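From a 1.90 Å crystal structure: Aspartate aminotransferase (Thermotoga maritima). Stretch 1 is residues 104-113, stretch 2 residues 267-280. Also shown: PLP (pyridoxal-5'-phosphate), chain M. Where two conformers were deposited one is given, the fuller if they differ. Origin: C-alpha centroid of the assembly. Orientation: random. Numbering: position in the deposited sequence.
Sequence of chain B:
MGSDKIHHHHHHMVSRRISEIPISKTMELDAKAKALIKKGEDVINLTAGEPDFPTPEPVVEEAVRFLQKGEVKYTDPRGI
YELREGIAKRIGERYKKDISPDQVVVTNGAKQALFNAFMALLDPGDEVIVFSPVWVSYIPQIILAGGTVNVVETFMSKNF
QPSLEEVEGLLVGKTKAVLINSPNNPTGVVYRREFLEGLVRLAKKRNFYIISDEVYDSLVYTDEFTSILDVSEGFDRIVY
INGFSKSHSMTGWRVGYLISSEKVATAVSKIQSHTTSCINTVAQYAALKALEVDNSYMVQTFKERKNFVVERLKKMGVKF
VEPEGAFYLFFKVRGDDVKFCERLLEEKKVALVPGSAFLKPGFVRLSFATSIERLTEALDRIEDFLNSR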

# COMPACT_ATOMS: atom_id res chain seq x y z
N VAL B 104 -12.33 -9.55 -8.69
CA VAL B 104 -11.58 -9.56 -7.43
C VAL B 104 -10.28 -8.79 -7.59
O VAL B 104 -9.58 -8.93 -8.58
N VAL B 105 -9.94 -7.97 -6.60
CA VAL B 105 -8.62 -7.36 -6.54
C VAL B 105 -8.07 -7.66 -5.16
O VAL B 105 -8.73 -7.44 -4.15
N VAL B 106 -6.84 -8.13 -5.14
CA VAL B 106 -6.16 -8.50 -3.92
C VAL B 106 -5.34 -7.27 -3.51
O VAL B 106 -4.67 -6.67 -4.34
N THR B 107 -5.44 -6.92 -2.23
CA THR B 107 -4.92 -5.69 -1.67
C THR B 107 -4.19 -5.92 -0.35
O THR B 107 -4.28 -6.99 0.26
N ASN B 108 -3.47 -4.92 0.09
CA ASN B 108 -2.74 -4.97 1.35
C ASN B 108 -3.70 -4.74 2.52
O ASN B 108 -3.89 -3.61 2.98
N GLY B 109 -4.20 -5.84 3.02
CA GLY B 109 -5.32 -5.85 3.95
C GLY B 109 -6.62 -5.37 3.32
O GLY B 109 -6.66 -4.82 2.19
N ALA B 110 -7.70 -5.60 4.04
CA ALA B 110 -8.96 -4.91 3.78
C ALA B 110 -8.81 -3.37 3.83
O ALA B 110 -9.56 -2.65 3.21
N LYS B 111 -7.84 -2.87 4.59
CA LYS B 111 -7.66 -1.44 4.68
C LYS B 111 -7.38 -0.79 3.30
O LYS B 111 -7.97 0.23 2.97
N GLN B 112 -6.49 -1.37 2.51
CA GLN B 112 -6.23 -0.86 1.19
C GLN B 112 -7.39 -1.17 0.24
O GLN B 112 -7.63 -0.39 -0.66
N ALA B 113 -8.15 -2.25 0.45
CA ALA B 113 -9.33 -2.45 -0.37
C ALA B 113 -10.29 -1.30 -0.16
O ALA B 113 -10.85 -0.79 -1.14
N ALA B 267 -11.15 -0.39 -12.26
CA ALA B 267 -10.76 0.88 -11.70
C ALA B 267 -9.89 0.65 -10.44
O ALA B 267 -8.82 1.24 -10.29
N VAL B 268 -10.37 -0.21 -9.55
CA VAL B 268 -9.66 -0.49 -8.31
C VAL B 268 -8.28 -1.06 -8.58
O VAL B 268 -7.32 -0.69 -7.90
N SER B 269 -8.17 -1.86 -9.63
CA SER B 269 -6.93 -2.49 -10.03
C SER B 269 -5.89 -1.47 -10.54
O SER B 269 -4.70 -1.61 -10.31
N LYS B 270 -6.37 -0.43 -11.21
CA LYS B 270 -5.53 0.68 -11.61
C LYS B 270 -4.98 1.42 -10.40
O LYS B 270 -3.82 1.67 -10.37
N ILE B 271 -5.81 1.72 -9.40
CA ILE B 271 -5.33 2.32 -8.16
C ILE B 271 -4.21 1.44 -7.54
O ILE B 271 -3.15 1.94 -7.18
N GLN B 272 -4.49 0.14 -7.41
CA GLN B 272 -3.60 -0.82 -6.75
C GLN B 272 -2.28 -0.81 -7.47
O GLN B 272 -1.22 -0.72 -6.85
N SER B 273 -2.37 -0.82 -8.79
CA SER B 273 -1.21 -0.95 -9.62
C SER B 273 -0.25 0.25 -9.49
O SER B 273 0.99 0.08 -9.44
N HIS B 274 -0.80 1.47 -9.46
CA HIS B 274 0.04 2.64 -9.47
C HIS B 274 0.49 3.07 -8.08
O HIS B 274 1.44 3.85 -7.97
N THR B 275 -0.18 2.58 -7.04
CA THR B 275 0.11 3.01 -5.67
C THR B 275 1.14 2.12 -4.97
O THR B 275 2.15 2.63 -4.52
N THR B 276 0.85 0.83 -4.85
CA THR B 276 1.74 -0.15 -4.23
C THR B 276 2.17 -1.24 -5.18
O THR B 276 3.04 -2.03 -4.85
N SER B 277 1.52 -1.30 -6.34
CA SER B 277 1.56 -2.46 -7.20
C SER B 277 1.03 -3.70 -6.47
O SER B 277 0.29 -3.60 -5.46
N CYS B 278 1.40 -4.87 -6.96
CA CYS B 278 1.06 -6.14 -6.36
C CYS B 278 1.48 -6.21 -4.89
O CYS B 278 2.42 -5.56 -4.45
N ILE B 279 0.78 -7.02 -4.13
CA ILE B 279 1.16 -7.27 -2.73
C ILE B 279 2.24 -8.33 -2.66
O ILE B 279 2.48 -9.08 -3.59
N ASN B 280 2.89 -8.37 -1.52
CA ASN B 280 3.91 -9.33 -1.23
C ASN B 280 3.57 -10.73 -1.74
O ASN B 280 2.52 -11.31 -1.39

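The two stretches meet in a small, buried contact of mixed character, 503 Å² counted over both sides, in which valines and an isoleucine pack beside a hydrogen-bond network built on two glutamines and extended by four waters. Strand 104-107 and helix 267-275 run in roughly the same direction, 25° apart with axes 8.7 Å apart at closest approach, so that Val105 lies beside Ser269 and, farther along, Asn108 beside Ile279. Val105 (t) points toward the helix; its CG2 lies 3.8 Å from CG1 of Val268 (t), an apolar contact, and 2.9 Å from OG of Ser269 (m), a tight approach of a methyl to a hydroxyl. Val104 and Ala267 both point away and take no part.

Ile279 (p, t) points toward stretch 1 and has the largest area covered in the contact, 80 Å². Its CD1 meets CG1 of Val106 (t) at 3.6 Å, while its CG2 sits 3.5 Å from the backbone C of Thr107 and 3.6 Å from OD1 of Asn108 (m).

Gln112 (t, t) and Gln272 (t, p) both point in. Gln272 NE2 donates to Gln112 OE1 at 3.0 Å, and Gln112 NE2 donates to OG1 of Thr276 (p) at 3.0 Å with a nearly straight angle of 172°. Gln112 OE1 also accepts from Asn108 N at 2.9 Å and Asn108 ND2 at 2.8 Å, so this one oxygen ties the turn after the strand to the other stretch. Gln272 NE2 further donates to Ser277 O at 3.1 Å, and Thr276 OG1 donates to the same Ser277 O at 2.9 Å, tying these side chains to the backbone where the chain leaves the helix with positive phi.

Four waters bridge the two stretches. Water 1 donates to Val106 O (2.9 Å) and accepts from Ile279 N (3.2 Å); water 2 links Asn108 OD1 (2.7 Å) with Asn280 N (2.8 Å); water 3 links Asn108 ND2 (3.0 Å) with Cys278 O (2.8 Å). Water 4 accepts from Gln112 NE2 (3.0 Å) and donates to Thr275 OG1 (2.8 Å), whose hydroxyl in turn donates to Ile271 O at 2.7 Å.

Away from this contact, the helix start holds the cofactor phosphate: Ala110 N donates to PLP O2P at 2.8 Å and Lys111 N to O3P at 3.0 Å. Gly109 suits its positive phi, and a CB there would clash with PLP O3P.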

# COMPACT_ATOMS: atom_id res chain seq x y z
CB VAL B 104 -11.22 -11.01 -6.99
CG1 VAL B 104 -10.36 -11.03 -5.66
CG2 VAL B 104 -12.48 -11.88 -6.87
CB VAL B 105 -8.66 -5.81 -6.74
CG1 VAL B 105 -7.28 -5.28 -6.88
CG2 VAL B 105 -9.50 -5.44 -7.96
CB VAL B 106 -5.26 -9.72 -4.17
CG1 VAL B 106 -4.35 -9.99 -2.96
CG2 VAL B 106 -6.13 -10.93 -4.53
CB THR B 107 -6.13 -4.75 -1.36
OG1 THR B 107 -7.01 -5.38 -0.40
CG2 THR B 107 -7.04 -4.49 -2.63
CB ASN B 108 -1.64 -3.90 1.38
CG ASN B 108 -0.47 -4.23 0.48
OD1 ASN B 108 0.28 -5.12 0.78
ND2 ASN B 108 -0.29 -3.47 -0.62
CB ALA B 110 -10.04 -5.36 4.81
CB LYS B 111 -6.59 -1.08 5.68
CG LYS B 111 -6.59 0.39 6.01
CD LYS B 111 -5.49 0.78 7.01
CE LYS B 111 -6.05 0.99 8.37
NZ LYS B 111 -5.16 1.78 9.29
CB GLN B 112 -4.88 -1.38 0.63
CG GLN B 112 -4.45 -0.65 -0.67
CD GLN B 112 -3.22 -1.23 -1.38
OE1 GLN B 112 -2.86 -2.40 -1.19
NE2 GLN B 112 -2.59 -0.41 -2.20
CB ALA B 113 -9.99 -3.74 -0.07
CB ALA B 267 -12.00 1.72 -11.37
CB VAL B 268 -10.52 -1.37 -7.38
CG1 VAL B 268 -9.68 -2.04 -6.31
CG2 VAL B 268 -11.65 -0.56 -6.78
CB SER B 269 -7.24 -3.65 -11.02
OG SER B 269 -8.14 -4.45 -10.29
CB LYS B 270 -6.31 1.65 -12.51
CG LYS B 270 -6.60 1.09 -13.88
CD LYS B 270 -7.46 2.07 -14.69
CE LYS B 270 -7.93 1.45 -16.00
NZ LYS B 270 -9.24 2.01 -16.46
CB ILE B 271 -6.46 2.53 -7.10
CG1 ILE B 271 -7.68 3.29 -7.64
CG2 ILE B 271 -5.90 3.30 -5.88
CD1 ILE B 271 -7.36 4.65 -8.15
CB GLN B 272 -4.21 -2.24 -6.77
CG GLN B 272 -3.39 -3.33 -6.03
CD GLN B 272 -3.39 -3.17 -4.53
OE1 GLN B 272 -4.33 -2.66 -3.96
NE2 GLN B 272 -2.35 -3.67 -3.89
CB SER B 273 -1.65 -1.12 -11.08
OG SER B 273 -0.54 -1.12 -11.92
CB HIS B 274 -0.68 3.79 -10.18
CG HIS B 274 -0.94 3.51 -11.62
ND1 HIS B 274 0.08 3.24 -12.51
CD2 HIS B 274 -2.09 3.43 -12.32
CE1 HIS B 274 -0.44 3.01 -13.70
NE2 HIS B 274 -1.75 3.10 -13.61
CB THR B 275 -1.17 3.15 -4.81
OG1 THR B 275 -1.93 1.94 -4.82
CG2 THR B 275 -2.09 4.27 -5.36
CB THR B 276 1.04 -0.88 -3.04
OG1 THR B 276 -0.17 -1.53 -3.49
CG2 THR B 276 0.61 0.06 -1.99
CB SER B 277 2.97 -2.70 -7.71
OG SER B 277 2.85 -3.35 -8.94
CB CYS B 278 1.72 -7.28 -7.14
SG CYS B 278 3.53 -7.15 -7.30
CB ILE B 279 -0.06 -7.61 -1.83
CG1 ILE B 279 -0.52 -9.06 -1.97
CG2 ILE B 279 -1.23 -6.66 -2.10
CD1 ILE B 279 -1.49 -9.54 -0.85
CB ASN B 280 4.12 -9.33 0.29
CG ASN B 280 5.22 -10.27 0.73
OD1 ASN B 280 5.05 -11.49 0.75
ND2 ASN B 280 6.33 -9.70 1.17
N1 PLP M . -12.31 -2.96 9.04
C2 PLP M . -12.41 -3.05 10.41
C2A PLP M . -13.62 -2.41 11.02
C3 PLP M . -11.40 -3.68 11.17
O3 PLP M . -11.51 -3.76 12.39
C4 PLP M . -10.31 -4.28 10.53
C4A PLP M . -9.22 -4.99 11.36
C5 PLP M . -10.27 -4.17 9.11
C6 PLP M . -11.27 -3.51 8.40
C5A PLP M . -9.19 -4.74 8.22
O4P PLP M . -7.80 -4.67 8.49
P PLP M . -6.71 -5.36 7.54
O1P PLP M . -5.74 -5.85 8.55
O2P PLP M . -7.34 -6.41 6.73
O3P PLP M . -6.23 -4.17 6.81
O HOH W 1 -2.13 -7.39 -5.49
O HOH W 2 2.76 -5.91 -0.10
O HOH W 3 2.22 -3.92 -2.14
O HOH W 4 -3.87 2.21 -2.82